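Side-chain contacts in capsular polysaccharide biosynthesis protein (Burkholderia pseudomallei, PDB 4BQN), which is probably an acetyltransferase of capsular polysaccharide biosynthesis that binds coenzyme A: residues A128-V133 against D287-F292; Q192-Y197 against H201-L206; L206-A211 against I225-N230. The protein carries 1 engineered substitution. One frame throughout, in Å; residues are numbered along the deposited sequence.

Contact 1. Residues A128-V133 against D287-F292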
loop_
_atom_site.group_PDB
_atom_site.type_symbol
_atom_site.label_atom_id
_atom_site.label_comp_id
_atom_site.label_asym_id
_atom_site.label_seq_id
_atom_site.Cartn_x
_atom_site.Cartn_y
_atom_site.Cartn_z
ATOM N N ALA A 128 6.839 -21.094 8.204
ATOM C CA ALA A 128 6.395 -22.464 8.456
ATOM C C ALA A 128 7.088 -23.463 7.520
ATOM O O ALA A 128 7.515 -24.535 7.965
ATOM C CB ALA A 128 4.886 -22.552 8.329
ATOM N N VAL A 129 7.210 -23.112 6.241
ATOM C CA VAL A 129 7.915 -23.959 5.267
ATOM C C VAL A 129 9.364 -24.189 5.709
ATOM O O VAL A 129 9.865 -25.320 5.688
ATOM C CB VAL A 129 7.850 -23.339 3.850
ATOM C CG1 VAL A 129 8.822 -24.016 2.884
ATOM C CG2 VAL A 129 6.435 -23.418 3.309
ATOM N N VAL A 130 10.033 -23.121 6.135
ATOM C CA VAL A 130 11.409 -23.232 6.623
ATOM C C VAL A 130 11.506 -24.153 7.845
ATOM O O VAL A 130 12.468 -24.916 7.958
ATOM C CB VAL A 130 12.028 -21.840 6.918
ATOM C CG1 VAL A 130 13.375 -21.964 7.613
ATOM C CG2 VAL A 130 12.170 -21.052 5.625
ATOM N N MET A 131 10.504 -24.088 8.728
ATOM C CA MET A 131 10.393 -24.834 9.989
ATOM C C MET A 131 9.928 -26.288 9.783
ATOM O O MET A 131 9.736 -27.030 10.761
ATOM C CB MET A 131 9.365 -24.097 10.870
ATOM C CG MET A 131 9.436 -24.333 12.374
ATOM S SD MET A 131 8.176 -23.390 13.270
ATOM C CE MET A 131 8.490 -23.920 14.953
ATOM N N ASP A 132 9.680 -26.657 8.522
ATOM C CA ASP A 132 9.125 -27.963 8.139
ATOM C C ASP A 132 7.746 -28.242 8.750
ATOM O O ASP A 132 7.405 -29.387 9.061
ATOM C CB ASP A 132 10.118 -29.113 8.402
ATOM C CG ASP A 132 11.168 -29.249 7.305
ATOM O OD1 ASP A 132 10.888 -28.883 6.139
ATOM O OD2 ASP A 132 12.278 -29.735 7.609
ATOM N N VAL A 133 6.949 -27.187 8.912
ATOM C CA VAL A 133 5.563 -27.341 9.342
ATOM C C VAL A 133 4.781 -27.684 8.085
ATOM O O VAL A 133 4.865 -26.950 7.095
ATOM C CB VAL A 133 5.024 -26.054 10.011
ATOM C CG1 VAL A 133 3.517 -26.135 10.213
ATOM C CG2 VAL A 133 5.716 -25.841 11.350
ATOM N N ASP A 287 16.319 -19.688 -0.201
ATOM C CA ASP A 287 15.797 -18.379 -0.615
ATOM C C ASP A 287 14.516 -18.048 0.133
ATOM O O ASP A 287 14.289 -16.889 0.500
ATOM C CB ASP A 287 15.525 -18.334 -2.122
ATOM C CG ASP A 287 16.767 -18.564 -2.951
ATOM O OD1 ASP A 287 17.890 -18.587 -2.395
ATOM O OD2 ASP A 287 16.609 -18.714 -4.179
ATOM N N VAL A 288 13.692 -19.059 0.382
ATOM C CA VAL A 288 12.497 -18.859 1.204
ATOM C C VAL A 288 12.917 -18.459 2.635
ATOM O O VAL A 288 12.319 -17.559 3.244
ATOM C CB VAL A 288 11.590 -20.103 1.195
ATOM C CG1 VAL A 288 10.396 -19.919 2.127
ATOM C CG2 VAL A 288 11.089 -20.372 -0.218
ATOM N N SER A 289 13.955 -19.101 3.171
ATOM C CA SER A 289 14.471 -18.732 4.495
ATOM C C SER A 289 15.024 -17.293 4.535
ATOM O O SER A 289 14.772 -16.537 5.478
ATOM C CB SER A 289 15.540 -19.726 4.938
ATOM O OG SER A 289 15.968 -19.449 6.259
ATOM N N ALA A 290 15.770 -16.906 3.506
ATOM C CA ALA A 290 16.280 -15.536 3.442
ATOM C C ALA A 290 15.131 -14.528 3.420
ATOM O O ALA A 290 15.182 -13.484 4.070
ATOM C CB ALA A 290 17.183 -15.341 2.240
ATOM N N PHE A 291 14.086 -14.852 2.667
ATOM C CA PHE A 291 12.896 -14.002 2.594
ATOM C C PHE A 291 12.239 -13.884 3.972
ATOM O O PHE A 291 11.953 -12.774 4.454
ATOM C CB PHE A 291 11.899 -14.571 1.565
ATOM C CG PHE A 291 10.534 -13.944 1.628
ATOM C CD1 PHE A 291 10.357 -12.596 1.325
ATOM C CD2 PHE A 291 9.415 -14.701 1.955
ATOM C CE1 PHE A 291 9.097 -12.016 1.381
ATOM C CE2 PHE A 291 8.151 -14.123 2.009
ATOM C CZ PHE A 291 7.991 -12.783 1.717
ATOM N N PHE A 292 12.014 -15.024 4.623
ATOM C CA PHE A 292 11.361 -14.991 5.916
ATOM C C PHE A 292 12.197 -14.199 6.918
ATOM O O PHE A 292 11.646 -13.401 7.685
ATOM C CB PHE A 292 11.100 -16.389 6.464
ATOM C CG PHE A 292 10.421 -16.370 7.800
ATOM C CD1 PHE A 292 9.104 -15.939 7.907
ATOM C CD2 PHE A 292 11.103 -16.739 8.953
ATOM C CE1 PHE A 292 8.469 -15.881 9.139
ATOM C CE2 PHE A 292 10.473 -16.693 10.188
ATOM C CZ PHE A 292 9.147 -16.272 10.281
#
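In Val130, chi1 of 172° turns CG1 away from the backbone N and leaves CG2 next to that nitrogen, and this fork closes on Ser289. CG2 is the branch pressed into the opposite backbone: it lies 3.5 Å from Ser289 CA, closer than two carbons usually sit, and 3.6 Å from Ser289 N. The other branch, CG1, runs along the serine side chain, reaching Ser289 OG at 3.9 Å. The hydroxyl meets Val130 through methyl groups alone, so its part here is one of van der Waals contact. Val288 touches Val130 CG2 as well, its CG1 at 4.1 Å; a longer touch, 4.5 Å between Val129 CG1 and Val288 CG1, extends the apolar seam. The contact joins the last turn of helix 123-130 to helix 285-296, and the first of these ends just beyond Val130 in a Schellman motif: Asp132 takes a positive phi of 60°, while Val133 N bonds back to Ala128 O and Asp132 N to Val129 O. In the conformer described, Asp132 OD1, just past the helix end, forms a salt bridge with Lys285 of helix 285-296. Phe277 of helix 269-281 packs on Val129, and Phe280 of that helix on Val288, whereas Phe292 packs on Val302 and Arg303 of helix 300-310.

Contact 2. Residues Q192-Y197 against H201-L206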
loop_
_atom_site.group_PDB
_atom_site.type_symbol
_atom_site.label_atom_id
_atom_site.label_comp_id
_atom_site.label_asym_id
_atom_site.label_seq_id
_atom_site.Cartn_x
_atom_site.Cartn_y
_atom_site.Cartn_z
ATOM N N GLN A 192 -12.155 0.474 13.136
ATOM C CA GLN A 192 -13.567 0.784 12.943
ATOM C C GLN A 192 -13.998 0.677 11.489
ATOM O O GLN A 192 -15.152 0.337 11.202
ATOM C CB GLN A 192 -13.871 2.197 13.446
ATOM C CG GLN A 192 -13.849 2.342 14.964
ATOM C CD GLN A 192 -12.443 2.364 15.534
ATOM O OE1 GLN A 192 -11.523 2.892 14.913
ATOM N NE2 GLN A 192 -12.269 1.782 16.711
ATOM N N LYS A 193 -13.067 0.977 10.582
ATOM C CA LYS A 193 -13.328 1.038 9.143
ATOM C C LYS A 193 -12.202 0.313 8.434
ATOM O O LYS A 193 -11.043 0.476 8.795
ATOM C CB LYS A 193 -13.330 2.494 8.657
ATOM C CG LYS A 193 -14.474 3.336 9.171
ATOM C CD LYS A 193 -14.196 4.813 8.937
ATOM C CE LYS A 193 -14.837 5.653 10.029
ATOM N NZ LYS A 193 -14.258 5.390 11.379
ATOM N N ARG A 194 -12.533 -0.460 7.409
ATOM C CA ARG A 194 -11.495 -1.154 6.651
ATOM C C ARG A 194 -10.810 -0.151 5.733
ATOM O O ARG A 194 -11.403 0.319 4.775
ATOM C CB ARG A 194 -12.102 -2.293 5.835
ATOM C CG ARG A 194 -11.068 -3.176 5.164
ATOM C CD ARG A 194 -11.692 -4.139 4.169
ATOM N NE ARG A 194 -12.740 -5.007 4.729
ATOM C CZ ARG A 194 -12.536 -6.229 5.227
ATOM N NH1 ARG A 194 -11.313 -6.724 5.312
ATOM N NH2 ARG A 194 -13.557 -6.960 5.657
ATOM N N LEU A 195 -9.555 0.171 6.039
ATOM C CA LEU A 195 -8.846 1.233 5.327
ATOM C C LEU A 195 -7.886 0.728 4.246
ATOM O O LEU A 195 -7.454 1.502 3.392
ATOM C CB LEU A 195 -8.078 2.111 6.317
ATOM C CG LEU A 195 -8.936 2.892 7.330
ATOM C CD1 LEU A 195 -8.033 3.731 8.226
ATOM C CD2 LEU A 195 -9.991 3.747 6.630
ATOM N N PHE A 196 -7.569 -0.562 4.288
ATOM C CA PHE A 196 -6.655 -1.199 3.325
ATOM C C PHE A 196 -7.214 -2.549 2.928
ATOM O O PHE A 196 -7.628 -3.312 3.807
ATOM C CB PHE A 196 -5.253 -1.410 3.902
ATOM C CG PHE A 196 -4.461 -0.140 4.071
ATOM C CD1 PHE A 196 -4.654 0.702 5.165
ATOM C CD2 PHE A 196 -3.491 0.207 3.135
ATOM C CE1 PHE A 196 -3.903 1.863 5.319
ATOM C CE2 PHE A 196 -2.725 1.369 3.294
ATOM C CZ PHE A 196 -2.948 2.199 4.377
ATOM N N TYR A 197 -7.175 -2.853 1.625
ATOM C CA TYR A 197 -7.459 -4.199 1.109
ATOM C C TYR A 197 -6.201 -5.096 1.117
ATOM O O TYR A 197 -6.296 -6.328 1.252
ATOM C CB TYR A 197 -7.953 -4.094 -0.327
ATOM C CG TYR A 197 -9.341 -3.537 -0.479
ATOM C CD1 TYR A 197 -10.422 -4.085 0.214
ATOM C CD2 TYR A 197 -9.582 -2.479 -1.363
ATOM C CE1 TYR A 197 -11.706 -3.584 0.053
ATOM C CE2 TYR A 197 -10.874 -1.974 -1.541
ATOM C CZ TYR A 197 -11.936 -2.531 -0.832
ATOM O OH TYR A 197 -13.223 -2.060 -0.980
ATOM N N HIS A 201 -2.670 -1.211 -0.728
ATOM C CA HIS A 201 -3.852 -0.832 -1.500
ATOM C C HIS A 201 -4.950 -0.278 -0.596
ATOM O O HIS A 201 -5.787 -1.026 -0.090
ATOM C CB HIS A 201 -4.414 -2.017 -2.293
ATOM C CG HIS A 201 -3.586 -2.419 -3.476
ATOM N ND1 HIS A 201 -3.937 -3.486 -4.273
ATOM C CD2 HIS A 201 -2.429 -1.929 -3.990
ATOM C CE1 HIS A 201 -3.051 -3.620 -5.244
ATOM N NE2 HIS A 201 -2.129 -2.685 -5.102
ATOM N N PRO A 202 -4.948 1.043 -0.383
ATOM C CA PRO A 202 -6.038 1.714 0.344
ATOM C C PRO A 202 -7.407 1.416 -0.245
ATOM O O PRO A 202 -7.555 1.306 -1.471
ATOM C CB PRO A 202 -5.695 3.201 0.171
ATOM C CG PRO A 202 -4.203 3.199 0.063
ATOM C CD PRO A 202 -3.849 1.966 -0.719
ATOM N N THR A 203 -8.397 1.309 0.628
ATOM C CA THR A 203 -9.785 1.226 0.209
ATOM C C THR A 203 -10.283 2.623 -0.177
ATOM O O THR A 203 -9.633 3.641 0.082
ATOM C CB THR A 203 -10.685 0.714 1.340
ATOM O OG1 THR A 203 -10.649 1.660 2.416
ATOM C CG2 THR A 203 -10.227 -0.673 1.850
ATOM N N ALA A 204 -11.474 2.673 -0.766
ATOM C CA ALA A 204 -12.113 3.937 -1.124
ATOM C C ALA A 204 -12.099 4.980 -0.017
ATOM O O ALA A 204 -11.819 6.155 -0.274
ATOM C CB ALA A 204 -13.547 3.699 -1.559
ATOM N N ALA A 205 -12.444 4.563 1.199
ATOM C CA ALA A 205 -12.542 5.520 2.309
ATOM C C ALA A 205 -11.194 6.205 2.533
ATOM O O ALA A 205 -11.120 7.423 2.746
ATOM C CB ALA A 205 -12.992 4.807 3.573
ATOM N N LEU A 206 -10.115 5.434 2.493
ATOM C CA LEU A 206 -8.788 6.012 2.680
ATOM C C LEU A 206 -8.343 6.862 1.475
ATOM O O LEU A 206 -7.731 7.921 1.662
ATOM C CB LEU A 206 -7.750 4.952 3.047
ATOM C CG LEU A 206 -6.372 5.520 3.425
ATOM C CD1 LEU A 206 -6.475 6.520 4.573
ATOM C CD2 LEU A 206 -5.422 4.389 3.761
#
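Thr203 is clasped between Arg194, Leu195 and Tyr197, and much of the close packing gathers around it. Its OG1 donates to Arg194 O at 2.8 Å, lying in the carbonyl plane on a lone pair, and its N donates to Leu195 O at 2.9 Å from well above that carbonyl's plane. With chi1 at 63°, OG1 sits between the backbone N and the carbonyl carbon, and CG2 is thereby left to point at the Tyr197 ring. This methyl stands 3.5 Å from the ring centroid and only 3° off the normal, a CH-pi contact square over one face. The tyrosine hydroxyl is held by Asp232. Thr203 is the N-cap residue of helix 204-217, and the strand-like pairing that leads into it is an antiparallel, non-hydrogen-bonded bridge of Phe196 with Pro202, followed by a bond from Tyr197 N to His201 O. Equally tight is the far side of this backbone, where Leu206 CD2 presses on the Phe196 ring, 3.3 Å from CE1, while Pro202 CG meets CE2 at 4.0 Å; the Trp100 ring meets the same phenylalanine, the planes about 20° apart. Leu195 CD2 makes a longer but buried touch with Ala205 CB, at 4.4 Å. The solvent side lies toward the start of 192-197, where the Arg194 side chain merely brushes Thr203 CG2 with its CG and Lys193, before it, is exposed. At the other end, the His201 imidazole leads away to touch coenzyme A and Cys14.

Contact 3. Residues L206-A211 against I225-N230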
loop_
_atom_site.group_PDB
_atom_site.type_symbol
_atom_site.label_atom_id
_atom_site.label_comp_id
_atom_site.label_asym_id
_atom_site.label_seq_id
_atom_site.Cartn_x
_atom_site.Cartn_y
_atom_site.Cartn_z
ATOM N N LEU A 206 -10.115 5.434 2.493
ATOM C CA LEU A 206 -8.788 6.012 2.680
ATOM C C LEU A 206 -8.343 6.862 1.475
ATOM O O LEU A 206 -7.731 7.921 1.662
ATOM C CB LEU A 206 -7.750 4.952 3.047
ATOM C CG LEU A 206 -6.372 5.520 3.425
ATOM C CD1 LEU A 206 -6.475 6.520 4.573
ATOM C CD2 LEU A 206 -5.422 4.389 3.761
ATOM N N MET A 207 -8.659 6.418 0.255
ATOM C CA MET A 207 -8.360 7.228 -0.917
ATOM C C MET A 207 -9.091 8.567 -0.870
ATOM O O MET A 207 -8.513 9.590 -1.250
ATOM C CB MET A 207 -8.713 6.472 -2.207
ATOM C CG MET A 207 -7.780 5.297 -2.517
ATOM S SD MET A 207 -6.014 5.671 -2.531
ATOM C CE MET A 207 -5.961 7.012 -3.725
ATOM N N ARG A 208 -10.355 8.569 -0.439
ATOM C CA ARG A 208 -11.077 9.837 -0.283
ATOM C C ARG A 208 -10.372 10.719 0.736
ATOM O O ARG A 208 -10.238 11.930 0.536
ATOM C CB ARG A 208 -12.518 9.615 0.131
ATOM C CG ARG A 208 -13.375 9.010 -0.969
ATOM C CD ARG A 208 -14.845 9.091 -0.607
ATOM N NE ARG A 208 -15.200 8.345 0.597
ATOM C CZ ARG A 208 -15.623 7.079 0.616
ATOM N NH1 ARG A 208 -15.686 6.361 -0.509
ATOM N NH2 ARG A 208 -15.950 6.509 1.771
ATOM N N GLU A 209 -9.938 10.123 1.845
ATOM C CA GLU A 209 -9.316 10.915 2.901
ATOM C C GLU A 209 -8.027 11.587 2.419
ATOM O O GLU A 209 -7.829 12.790 2.640
ATOM C CB GLU A 209 -9.056 10.083 4.166
ATOM C CG GLU A 209 -8.885 10.954 5.401
ATOM C CD GLU A 209 -10.156 11.705 5.778
ATOM O OE1 GLU A 209 -11.274 11.174 5.565
ATOM O OE2 GLU A 209 -10.051 12.844 6.279
ATOM N N ILE A 210 -7.150 10.833 1.753
ATOM C CA ILE A 210 -5.892 11.422 1.273
ATOM C C ILE A 210 -6.154 12.468 0.184
ATOM O O ILE A 210 -5.504 13.516 0.169
ATOM C CB ILE A 210 -4.847 10.351 0.844
ATOM C CG1 ILE A 210 -3.468 10.958 0.614
ATOM C CG2 ILE A 210 -5.287 9.585 -0.384
ATOM C CD1 ILE A 210 -2.829 11.469 1.870
ATOM N N ALA A 211 -7.117 12.206 -0.703
ATOM C CA ALA A 211 -7.493 13.197 -1.720
ATOM C C ALA A 211 -7.990 14.488 -1.045
ATOM O O ALA A 211 -7.652 15.590 -1.479
ATOM C CB ALA A 211 -8.551 12.633 -2.649
ATOM N N ILE A 225 -14.970 19.932 -0.715
ATOM C CA ILE A 225 -14.469 18.586 -0.956
ATOM C C ILE A 225 -15.598 17.558 -0.995
ATOM O O ILE A 225 -16.295 17.351 -0.003
ATOM C CB ILE A 225 -13.420 18.206 0.105
ATOM C CG1 ILE A 225 -12.294 19.253 0.144
ATOM C CG2 ILE A 225 -12.873 16.804 -0.159
ATOM C CD1 ILE A 225 -11.381 19.120 1.346
ATOM N N SER A 226 -15.761 16.918 -2.151
ATOM C CA SER A 226 -16.752 15.861 -2.319
ATOM C C SER A 226 -16.270 14.941 -3.422
ATOM O O SER A 226 -15.710 15.391 -4.405
ATOM C CB SER A 226 -18.142 16.423 -2.646
ATOM O OG SER A 226 -18.169 17.017 -3.925
ATOM N N PHE A 227 -16.466 13.645 -3.237
ATOM C CA PHE A 227 -15.982 12.662 -4.199
ATOM C C PHE A 227 -17.084 11.721 -4.647
ATOM O O PHE A 227 -18.123 11.600 -3.993
ATOM C CB PHE A 227 -14.816 11.852 -3.601
ATOM C CG PHE A 227 -13.653 12.698 -3.167
ATOM C CD1 PHE A 227 -12.864 13.366 -4.102
ATOM C CD2 PHE A 227 -13.370 12.864 -1.816
ATOM C CE1 PHE A 227 -11.806 14.176 -3.701
ATOM C CE2 PHE A 227 -12.293 13.651 -1.404
ATOM C CZ PHE A 227 -11.513 14.312 -2.346
ATOM N N ASP A 228 -16.821 11.024 -5.752
ATOM C CA ASP A 228 -17.692 9.952 -6.212
ATOM C C ASP A 228 -17.536 8.794 -5.229
ATOM O O ASP A 228 -16.480 8.174 -5.165
ATOM C CB ASP A 228 -17.278 9.517 -7.627
ATOM C CG ASP A 228 -18.124 8.379 -8.185
ATOM O OD1 ASP A 228 -18.918 7.755 -7.447
ATOM O OD2 ASP A 228 -17.976 8.101 -9.395
ATOM N N GLN A 229 -18.583 8.521 -4.452
ATOM C CA GLN A 229 -18.567 7.473 -3.424
ATOM C C GLN A 229 -18.475 6.059 -3.993
ATOM O O GLN A 229 -18.227 5.110 -3.251
ATOM C CB GLN A 229 -19.811 7.572 -2.524
ATOM C CG GLN A 229 -19.985 8.920 -1.844
ATOM C CD GLN A 229 -18.846 9.234 -0.895
ATOM O OE1 GLN A 229 -18.576 8.481 0.050
ATOM N NE2 GLN A 229 -18.170 10.355 -1.135
ATOM N N ASN A 230 -18.695 5.910 -5.296
ATOM C CA ASN A 230 -18.614 4.589 -5.925
ATOM C C ASN A 230 -17.215 4.195 -6.377
ATOM O O ASN A 230 -16.969 3.034 -6.700
ATOM C CB ASN A 230 -19.588 4.489 -7.100
ATOM C CG ASN A 230 -21.030 4.680 -6.683
ATOM O OD1 ASN A 230 -21.501 4.065 -5.724
ATOM N ND2 ASN A 230 -21.743 5.537 -7.406
HETATM O O HOH W 1 -14.978 6.732 -3.239
HETATM O O HOH W 2 -17.396 4.105 -0.989
#
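An amide oxygen lies over the flat of a guanidinium group: Gln229 OE1 stands 3.3 Å above the plane of the Arg208 guanidinium, directly over CZ, with the amide and guanidinium planes 48° apart. Although Arg208 NE is close, the angle is too poor for a hydrogen bond, and the attraction is probably that of a partly negative oxygen for the positive group beneath it. A bend at chi2 of -63° folds the glutamine back, and its NE2 donates to Phe227 O at 3.1 Å, which favours this rotation of the amide. NH1 of Arg208 donates to two waters, one at the edge in the guanidinium plane and the other displaced from it; the first relays to Asp228 O and the second to Gln229 O, so two backbone carbonyls are linked to the arginine through water. Beyond this polar end the Phe227 side chain runs past Arg208 in the opposite direction, its CD2 3.9 Å from Arg208 CB. The ring reaches the helix backbone, where CE2 lies 3.3 Å from Arg208 O, and CZ packs tightly on Ala211 CB at 3.4 Å. Met22 of helix 15-24 also touches both Phe227 and Ala211. In the loop itself, Asn230 N bonds to Asp228 OD1 at 2.8 Å. This Asx turn lies within an irregular segment packed along helix 204-217, away from the coenzyme A site.

Contacts 2 and 3 are neighbours along helix 204-217, with centres 11 Å apart: Leu206 belongs to both segments, and Pro202 CB of contact 2 lies 3.7 Å from Met207 SD, in segment 206-211. Contact 2 faces the ligand, since the His201 side chain is about 4 Å from bound coenzyme A and about 4 Å from the side chain of Cys14, a residue seen covalently linked to coenzyme A. Contact 3 lies away from that site. Contact 1 is remote, its centre 30 Å from that of contact 2 and 40 Å from that of contact 3, across the chain's centre from the latter; yet Ser289 is about 10 Å, side chain to side chain, from the coenzyme A-binding Arg294.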